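Local structure of endo-N-acetyl-beta-D-glucosaminidase (Hypocrea jecorina, 4AC1) at residues V76-M81 with F117-M122. The protein hydrolyses N-linked glycans as a family 18 endo-beta-N-acetylglucosaminidase, an activity responsible for the deglycosylation of the fungus's own cellulases. Sequence-based numbering, arbitrary orientation.
Sequences VKVMGM and FQLEGM
Glu-120 and Val-78 grip each other twice, and one of the two bonds uses a carboxylate where a parallel sheet would normally offer a backbone carbonyl. Val-78 N donates to Glu-120 OE1 (3.1 Å, 156° at the hydrogen), which accepts through its anti lone pair, while Glu-120 N donates to Val-78 O at 2.8 Å, nearly in line with the carbonyl. Glu-120 CG beside its own backbone N (chi1 -57°), with the chain extended beyond it, carries the carboxylate back to Val-78 N; Glu-120 CB lies 3.4 Å from Val-78 O. Lys-77 crosses this side chain at about a right angle; its NZ stands 4.8 Å from Glu-120 OE2, and one water lies between them, unusually close to Lys-77 NZ. An alanine in place of Glu-120 would probably leave Val-78 N without its acceptor and the Lys-77 ammonium without this nearby opposite charge.

Regular parallel pairing follows, with Gly-80 N donating to Gly-121 O at 3.0 Å from 35° above the carbonyl plane. Leu-119 CD1 and Met-122 CE both close on Gly-80, where a beta carbon would clash with each. Met-122 turns back at chi2, its SD 3.5 Å from Gly-80 O. Against Gly-121 rests Met-79, its CG 3.9 Å from Gly-121 CA.

Helix 100-116 links the two strands in a beta-alpha-beta unit of the GH18 barrel, and a Schellman motif with Gln-118 at C-prime ends it. The chemistry thus implies a change of bonding along the interface: the carboxylate of the partly exposed Glu-120 completes the pairing where strand 77-83 begins, and backbone bonds and side chains packed on the two glycines take over inside the barrel wall.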
loop_
_atom_site.group_PDB
_atom_site.type_symbol
_atom_site.label_atom_id
_atom_site.label_comp_id
_atom_site.label_asym_id
_atom_site.label_seq_id
_atom_site.Cartn_x
_atom_site.Cartn_y
_atom_site.Cartn_z
ATOM N N VAL A 76 -7.527 -13.499 1.836
ATOM C CA VAL A 76 -6.903 -12.206 1.563
ATOM C C VAL A 76 -6.982 -11.346 2.810
ATOM O O VAL A 76 -8.002 -11.342 3.497
ATOM C CB VAL A 76 -7.607 -11.491 0.381
ATOM C CG1 VAL A 76 -6.967 -10.127 0.097
ATOM C CG2 VAL A 76 -7.561 -12.361 -0.862
ATOM N N LYS A 77 -5.910 -10.625 3.119
ATOM C CA LYS A 77 -5.960 -9.639 4.195
ATOM C C LYS A 77 -6.415 -8.314 3.604
ATOM O O LYS A 77 -5.818 -7.815 2.625
ATOM C CB LYS A 77 -4.583 -9.491 4.854
ATOM C CG LYS A 77 -3.986 -10.768 5.431
ATOM C CD LYS A 77 -4.877 -11.430 6.461
ATOM C CE LYS A 77 -4.258 -12.731 6.941
ATOM N NZ LYS A 77 -4.567 -12.975 8.375
ATOM N N VAL A 78 -7.473 -7.746 4.168
ATOM C CA VAL A 78 -8.002 -6.489 3.662
ATOM C C VAL A 78 -7.516 -5.358 4.559
ATOM O O VAL A 78 -7.794 -5.338 5.757
ATOM C CB VAL A 78 -9.551 -6.520 3.527
ATOM C CG1 VAL A 78 -10.089 -5.142 3.138
ATOM C CG2 VAL A 78 -9.960 -7.548 2.482
ATOM N N MET A 79 -6.799 -4.416 3.953
ATOM C CA MET A 79 -6.218 -3.272 4.640
ATOM C C MET A 79 -6.802 -1.986 4.082
ATOM O O MET A 79 -7.458 -1.991 3.029
ATOM C CB MET A 79 -4.714 -3.212 4.375
ATOM C CG MET A 79 -3.942 -4.404 4.883
ATOM S SD MET A 79 -2.220 -4.441 4.362
ATOM C CE MET A 79 -1.569 -2.952 5.160
ATOM N N GLY A 80 -6.549 -0.883 4.777
ATOM C CA GLY A 80 -6.776 0.441 4.221
ATOM C C GLY A 80 -5.442 1.115 3.956
ATOM O O GLY A 80 -4.398 0.658 4.461
ATOM N N MET A 81 -5.474 2.189 3.165
ATOM C CA MET A 81 -4.363 3.130 3.085
ATOM C C MET A 81 -4.932 4.507 3.313
ATOM O O MET A 81 -6.014 4.835 2.804
ATOM C CB MET A 81 -3.646 3.056 1.743
ATOM C CG MET A 81 -2.582 4.121 1.541
ATOM S SD MET A 81 -3.183 5.604 0.670
ATOM C CE MET A 81 -2.976 5.057 -1.032
ATOM N N PHE A 117 -14.834 -0.533 9.848
ATOM C CA PHE A 117 -14.783 -1.162 8.524
ATOM C C PHE A 117 -13.989 -2.452 8.544
ATOM O O PHE A 117 -13.766 -3.080 7.511
ATOM C CB PHE A 117 -14.383 -0.128 7.467
ATOM C CG PHE A 117 -15.394 0.966 7.379
ATOM C CD1 PHE A 117 -16.603 0.754 6.723
ATOM C CD2 PHE A 117 -15.220 2.143 8.091
ATOM C CE1 PHE A 117 -17.593 1.730 6.714
ATOM C CE2 PHE A 117 -16.209 3.129 8.081
ATOM C CZ PHE A 117 -17.395 2.912 7.390
ATOM N N GLN A 118 -13.624 -2.860 9.758
ATOM C CA GLN A 118 -13.050 -4.171 10.037
ATOM C C GLN A 118 -11.780 -4.429 9.219
ATOM O O GLN A 118 -11.553 -5.522 8.687
ATOM C CB GLN A 118 -14.117 -5.272 9.888
ATOM C CG GLN A 118 -15.288 -5.069 10.863
ATOM C CD GLN A 118 -16.399 -6.099 10.747
ATOM O OE1 GLN A 118 -16.660 -6.648 9.683
ATOM N NE2 GLN A 118 -17.083 -6.340 11.855
ATOM N N LEU A 119 -10.935 -3.405 9.170
ATOM C CA LEU A 119 -9.676 -3.491 8.439
ATOM C C LEU A 119 -8.638 -4.258 9.227
ATOM O O LEU A 119 -8.617 -4.205 10.459
ATOM C CB LEU A 119 -9.152 -2.094 8.125
ATOM C CG LEU A 119 -10.079 -1.225 7.271
ATOM C CD1 LEU A 119 -9.471 0.158 7.101
ATOM C CD2 LEU A 119 -10.369 -1.853 5.904
ATOM N N GLU A 120 -7.773 -4.962 8.516
ATOM C CA GLU A 120 -6.772 -5.812 9.144
ATOM C C GLU A 120 -5.396 -5.171 9.153
ATOM O O GLU A 120 -4.434 -5.751 9.640
ATOM C CB GLU A 120 -6.739 -7.165 8.441
ATOM C CG GLU A 120 -8.117 -7.811 8.481
ATOM C CD GLU A 120 -8.162 -9.215 7.960
ATOM O OE1 GLU A 120 -8.024 -9.419 6.733
ATOM O OE2 GLU A 120 -8.375 -10.128 8.782
ATOM N N GLY A 121 -5.320 -3.963 8.615
ATOM C CA GLY A 121 -4.076 -3.221 8.586
ATOM C C GLY A 121 -4.296 -1.855 7.998
ATOM O O GLY A 121 -5.361 -1.544 7.468
ATOM N N MET A 122 -3.277 -1.023 8.139
ATOM C CA MET A 122 -3.271 0.321 7.599
ATOM C C MET A 122 -1.907 0.648 6.987
ATOM O O MET A 122 -0.873 0.505 7.638
ATOM C CB MET A 122 -3.658 1.343 8.690
ATOM C CG MET A 122 -3.790 2.796 8.202
ATOM S SD MET A 122 -5.023 3.090 6.911
ATOM C CE MET A 122 -6.440 2.290 7.647
HETATM O O HOH W 1 -6.962 -12.859 9.218
#